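Local coordinates for protein proteasome accessory factor B/C (PafBC) (Paenarthrobacter aurescens, PDB 6SJ9) that acts as a transcriptional regulator of the bacterial DNA damage response, probably binding DNA through winged helix-turn-helix domains, at residues L16-K19 with V20-R24; R78-I81 with G82-S85. All coordinates share one frame; numbering follows the deposited sequence.

Contact 1. Residues L16-K19 with V20-R24; sequences LNTK and VGLPR. With K (potassium ion), chain C.
Thr18, the first residue to leave helical geometry after helix 2-17, turns its side chain onto the backbone of Gly21. The hydroxyl lies trans to the residue's own amide nitrogen (chi1 177°), which carries OG1 round to the inside of the turn. There it accepts Gly21 N-H: Gly21 N lies 2.6 Å from Thr18 OG1 in a short, moderately bent bond (N-H...O 154°). The methyl branch, set between the backbone N and the carbonyl carbon, rests against the glycine, Thr18 CG2 being 3.7 Å from Gly21 CA. Val20 closes over the hydroxyl with one branch, its CG2 being 3.4 Å from Thr18 OG1, while CG1 is anti to the carbonyl carbon, beside the backbone N. Leu22 brings its branch point against the threonine at an angle to the glycine, with Leu22 CG 3.9 Å from Thr18 CB; the Leu22 side chain also touches Leu27 of helix 24-31. Gly21 has a phi of 106°, at which a CB would press into the carbonyl oxygen of Val20. The potassium ion sits at the helix end, bound by Leu16 O at 2.6 Å and by Thr18 O at 2.8 Å. Helix 2-17, this turn, the short strand 22-23 and helix 24-31 follow one another in an order consistent with the opening elements of a winged helix-turn-helix fold.

Contact 2. Residues R78-I81 with G82-S85; sequences RYRI and GKDS. With K (potassium ion), chain C.
Arg80, on strand 78-80, lays its guanidinium over the backbone of Lys83 in the type II' beta turn from Gly82 to Ser85, with the positive phi of Lys83 at the second position of the turn. The packing is by a face: Lys83 CA stands 3.3 Å above the guanidinium plane, shifted toward its rim, with the amide of Asp84 on the same face. An Arg80 chi1 of 81° sets CG between the backbone N and the carbonyl carbon, and from there the chain runs extended as far as NE, which brings the flat group beside the turn.

Charge pairing adds a second tie. Arg80 NH1 forms a salt bridge with Asp84 OD1 at 3.3 Å, the guanidinium and carboxylate planes being 68° apart, so the two groups do not meet in a flat, side-by-side pairing. NE of the same arginine makes a salt bridge with Glu61 of the adjoining strand. A leucine here would probably leave both Glu61 and Asp84 without this cationic partner, and the flat cover over Lys83 CA would probably be lost.

Metal binding involves main-chain oxygens alone: potassium is 2.7 Å from Ile81 O, 2.9 Å from Lys83 O and 2.6 Å from Ser85 O, and Leu16 O and Thr18 O complete the site.

Hydrogen bonds close the turn at Gly82 O, which accepts twice. Ser85 N reaches Gly82 O at 3.1 Å, and Ser85 OG donates to Gly82 O at 2.8 Å, lying in the carbonyl plane on a lone pair.

Overall arrangement
Contacts 1 and 2 have centres about 6 Å apart and meet round one potassium ion, to which 16-19 gives two ligands, 82-85 two and 78-81 one. The ion thus ties the end of helix 2-17 to the loop after strand 78-80. Other links run beside it, among them Lys19 O and Arg80 NH1, 2.5 Å apart, a probable hydrogen bond; Leu22 O to Tyr79 N, at 2.7 Å, which probably pairs the neighbouring strands 22-23 and 78-80; and Leu16 CD1, which packs on Ile81 CG2 at 3.4 Å. Both contacts lie far out on the molecule, about 36 and 34 Å from the chain's centre.

Contact 1. Residues L16-K19 with V20-R24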
loop_
_atom_site.group_PDB
_atom_site.type_symbol
_atom_site.label_atom_id
_atom_site.label_comp_id
_atom_site.label_asym_id
_atom_site.label_seq_id
_atom_site.Cartn_x
_atom_site.Cartn_y
_atom_site.Cartn_z
ATOM N N LEU A 16 -27.342 -4.533 11.192
ATOM C CA LEU A 16 -26.529 -3.519 11.850
ATOM C C LEU A 16 -27.291 -2.210 11.931
ATOM O O LEU A 16 -27.227 -1.499 12.945
ATOM C CB LEU A 16 -25.214 -3.356 11.079
ATOM C CG LEU A 16 -23.858 -3.393 11.771
ATOM C CD1 LEU A 16 -23.742 -4.389 12.907
ATOM C CD2 LEU A 16 -22.742 -3.636 10.759
ATOM N N ASN A 17 -28.028 -1.876 10.867
ATOM C CA ASN A 17 -28.693 -0.578 10.818
ATOM C C ASN A 17 -29.759 -0.450 11.891
ATOM O O ASN A 17 -29.839 0.578 12.569
ATOM C CB ASN A 17 -29.249 -0.328 9.427
ATOM C CG ASN A 17 -28.151 -0.011 8.466
ATOM O OD1 ASN A 17 -27.128 0.541 8.870
ATOM N ND2 ASN A 17 -28.312 -0.394 7.209
ATOM N N THR A 18 -30.603 -1.467 12.050
ATOM C CA THR A 18 -31.748 -1.342 12.939
ATOM C C THR A 18 -31.304 -1.231 14.387
ATOM O O THR A 18 -30.491 -2.027 14.868
ATOM C CB THR A 18 -32.695 -2.529 12.806
ATOM O OG1 THR A 18 -33.756 -2.364 13.745
ATOM C CG2 THR A 18 -31.984 -3.862 13.118
ATOM N N LYS A 19 -31.804 -0.215 15.070
ATOM C CA LYS A 19 -31.613 -0.166 16.506
ATOM C C LYS A 19 -32.682 -0.942 17.249
ATOM O O LYS A 19 -32.422 -1.435 18.349
ATOM C CB LYS A 19 -31.604 1.294 16.979
ATOM C CG LYS A 19 -30.667 2.197 16.151
ATOM C CD LYS A 19 -30.246 3.458 16.920
ATOM C CE LYS A 19 -29.397 4.387 16.045
ATOM N NZ LYS A 19 -30.232 5.159 15.073
ATOM N N VAL A 20 -33.847 -1.116 16.642
ATOM C CA VAL A 20 -34.964 -1.808 17.284
ATOM C C VAL A 20 -34.988 -3.311 17.008
ATOM O O VAL A 20 -35.500 -4.081 17.832
ATOM C CB VAL A 20 -36.290 -1.130 16.894
ATOM C CG1 VAL A 20 -36.340 0.280 17.519
ATOM C CG2 VAL A 20 -36.459 -1.085 15.350
ATOM N N GLY A 21 -34.480 -3.744 15.861
ATOM C CA GLY A 21 -34.556 -5.141 15.470
ATOM C C GLY A 21 -35.583 -5.307 14.370
ATOM O O GLY A 21 -36.652 -4.682 14.383
ATOM N N LEU A 22 -35.248 -6.138 13.393
ATOM C CA LEU A 22 -36.106 -6.357 12.250
ATOM C C LEU A 22 -36.757 -7.721 12.359
ATOM O O LEU A 22 -36.064 -8.720 12.612
ATOM C CB LEU A 22 -35.303 -6.288 10.947
ATOM C CG LEU A 22 -34.769 -4.910 10.571
ATOM C CD1 LEU A 22 -34.043 -4.962 9.240
ATOM C CD2 LEU A 22 -35.905 -3.917 10.576
ATOM N N PRO A 23 -38.060 -7.810 12.110
ATOM C CA PRO A 23 -38.726 -9.119 12.091
ATOM C C PRO A 23 -38.461 -9.829 10.769
ATOM O O PRO A 23 -38.076 -9.213 9.773
ATOM C CB PRO A 23 -40.213 -8.776 12.273
ATOM C CG PRO A 23 -40.338 -7.359 11.689
ATOM C CD PRO A 23 -38.981 -6.682 11.870
ATOM N N ARG A 24 -38.678 -11.150 10.776
ATOM C CA ARG A 24 -38.318 -11.963 9.614
ATOM C C ARG A 24 -39.016 -11.506 8.340
ATOM O O ARG A 24 -38.425 -11.585 7.252
ATOM C CB ARG A 24 -38.684 -13.431 9.836
ATOM C CG ARG A 24 -38.237 -14.286 8.663
ATOM C CD ARG A 24 -38.893 -15.652 8.622
ATOM N NE ARG A 24 -38.322 -16.619 9.537
ATOM C CZ ARG A 24 -38.705 -17.887 9.574
ATOM N NH1 ARG A 24 -39.651 -18.307 8.744
ATOM N NH2 ARG A 24 -38.135 -18.729 10.422
HETATM K K K C . -27.745 -2.336 15.353
#

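Contact 2. Residues R78-I81 with G82-S85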
loop_
_atom_site.group_PDB
_atom_site.type_symbol
_atom_site.label_atom_id
_atom_site.label_comp_id
_atom_site.label_asym_id
_atom_site.label_seq_id
_atom_site.Cartn_x
_atom_site.Cartn_y
_atom_site.Cartn_z
ATOM N N ARG A 78 -37.692 -10.494 16.351
ATOM C CA ARG A 78 -36.955 -9.407 15.716
ATOM C C ARG A 78 -35.451 -9.657 15.895
ATOM O O ARG A 78 -35.023 -10.207 16.917
ATOM C CB ARG A 78 -37.411 -8.059 16.269
ATOM C CG ARG A 78 -38.942 -7.954 16.253
ATOM C CD ARG A 78 -39.482 -6.884 17.173
ATOM N NE ARG A 78 -39.105 -5.552 16.696
ATOM C CZ ARG A 78 -39.858 -4.794 15.897
ATOM N NH1 ARG A 78 -41.046 -5.224 15.474
ATOM N NH2 ARG A 78 -39.414 -3.600 15.517
ATOM N N TYR A 79 -34.657 -9.309 14.882
ATOM C CA TYR A 79 -33.227 -9.620 14.855
ATOM C C TYR A 79 -32.376 -8.370 14.668
ATOM O O TYR A 79 -32.784 -7.431 13.983
ATOM C CB TYR A 79 -32.885 -10.589 13.726
ATOM C CG TYR A 79 -33.660 -11.874 13.728
ATOM C CD1 TYR A 79 -33.246 -12.960 14.494
ATOM C CD2 TYR A 79 -34.814 -12.011 12.961
ATOM C CE1 TYR A 79 -33.944 -14.148 14.479
ATOM C CE2 TYR A 79 -35.539 -13.214 12.961
ATOM C CZ TYR A 79 -35.090 -14.275 13.716
ATOM O OH TYR A 79 -35.798 -15.474 13.726
ATOM N N ARG A 80 -31.194 -8.359 15.284
ATOM C CA ARG A 80 -30.280 -7.236 15.091
ATOM C C ARG A 80 -28.862 -7.652 15.435
ATOM O O ARG A 80 -28.624 -8.655 16.116
ATOM C CB ARG A 80 -30.668 -6.013 15.918
ATOM C CG ARG A 80 -30.237 -6.060 17.328
ATOM C CD ARG A 80 -30.711 -4.819 18.081
ATOM N NE ARG A 80 -30.425 -4.955 19.512
ATOM C CZ ARG A 80 -30.670 -4.025 20.432
ATOM N NH1 ARG A 80 -31.219 -2.863 20.081
ATOM N NH2 ARG A 80 -30.372 -4.268 21.706
ATOM N N ILE A 81 -27.927 -6.882 14.921
ATOM C CA ILE A 81 -26.512 -7.042 15.185
ATOM C C ILE A 81 -25.967 -5.716 15.711
ATOM O O ILE A 81 -26.355 -4.643 15.233
ATOM C CB ILE A 81 -25.746 -7.448 13.896
ATOM C CG1 ILE A 81 -26.188 -8.807 13.365
ATOM C CG2 ILE A 81 -24.252 -7.485 14.167
ATOM C CD1 ILE A 81 -25.500 -9.189 12.049
ATOM N N GLY A 82 -25.050 -5.795 16.672
ATOM C CA GLY A 82 -24.426 -4.616 17.216
ATOM C C GLY A 82 -25.244 -3.884 18.243
ATOM O O GLY A 82 -24.859 -2.783 18.640
ATOM N N LYS A 83 -26.391 -4.430 18.637
ATOM C CA LYS A 83 -27.232 -3.861 19.686
ATOM C C LYS A 83 -27.635 -2.455 19.255
ATOM O O LYS A 83 -28.230 -2.325 18.173
ATOM C CB LYS A 83 -26.525 -3.990 21.036
ATOM C CG LYS A 83 -26.252 -5.461 21.444
ATOM C CD LYS A 83 -25.493 -5.586 22.764
ATOM C CE LYS A 83 -26.436 -5.267 23.929
ATOM N NZ LYS A 83 -25.730 -4.982 25.212
ATOM N N ASP A 84 -27.308 -1.394 20.002
ATOM C CA ASP A 84 -27.710 -0.037 19.621
ATOM C C ASP A 84 -26.845 0.621 18.537
ATOM O O ASP A 84 -27.303 1.583 17.915
ATOM C CB ASP A 84 -27.687 0.860 20.859
ATOM C CG ASP A 84 -28.662 0.409 21.924
ATOM O OD1 ASP A 84 -29.337 -0.622 21.708
ATOM O OD2 ASP A 84 -28.733 1.059 22.993
ATOM N N SER A 85 -25.611 0.171 18.322
ATOM C CA SER A 85 -24.720 0.768 17.332
ATOM C C SER A 85 -24.959 0.186 15.938
ATOM O O SER A 85 -25.600 -0.853 15.766
ATOM C CB SER A 85 -23.260 0.593 17.727
ATOM O OG SER A 85 -23.009 -0.757 18.045
HETATM K K K C . -27.745 -2.336 15.353
#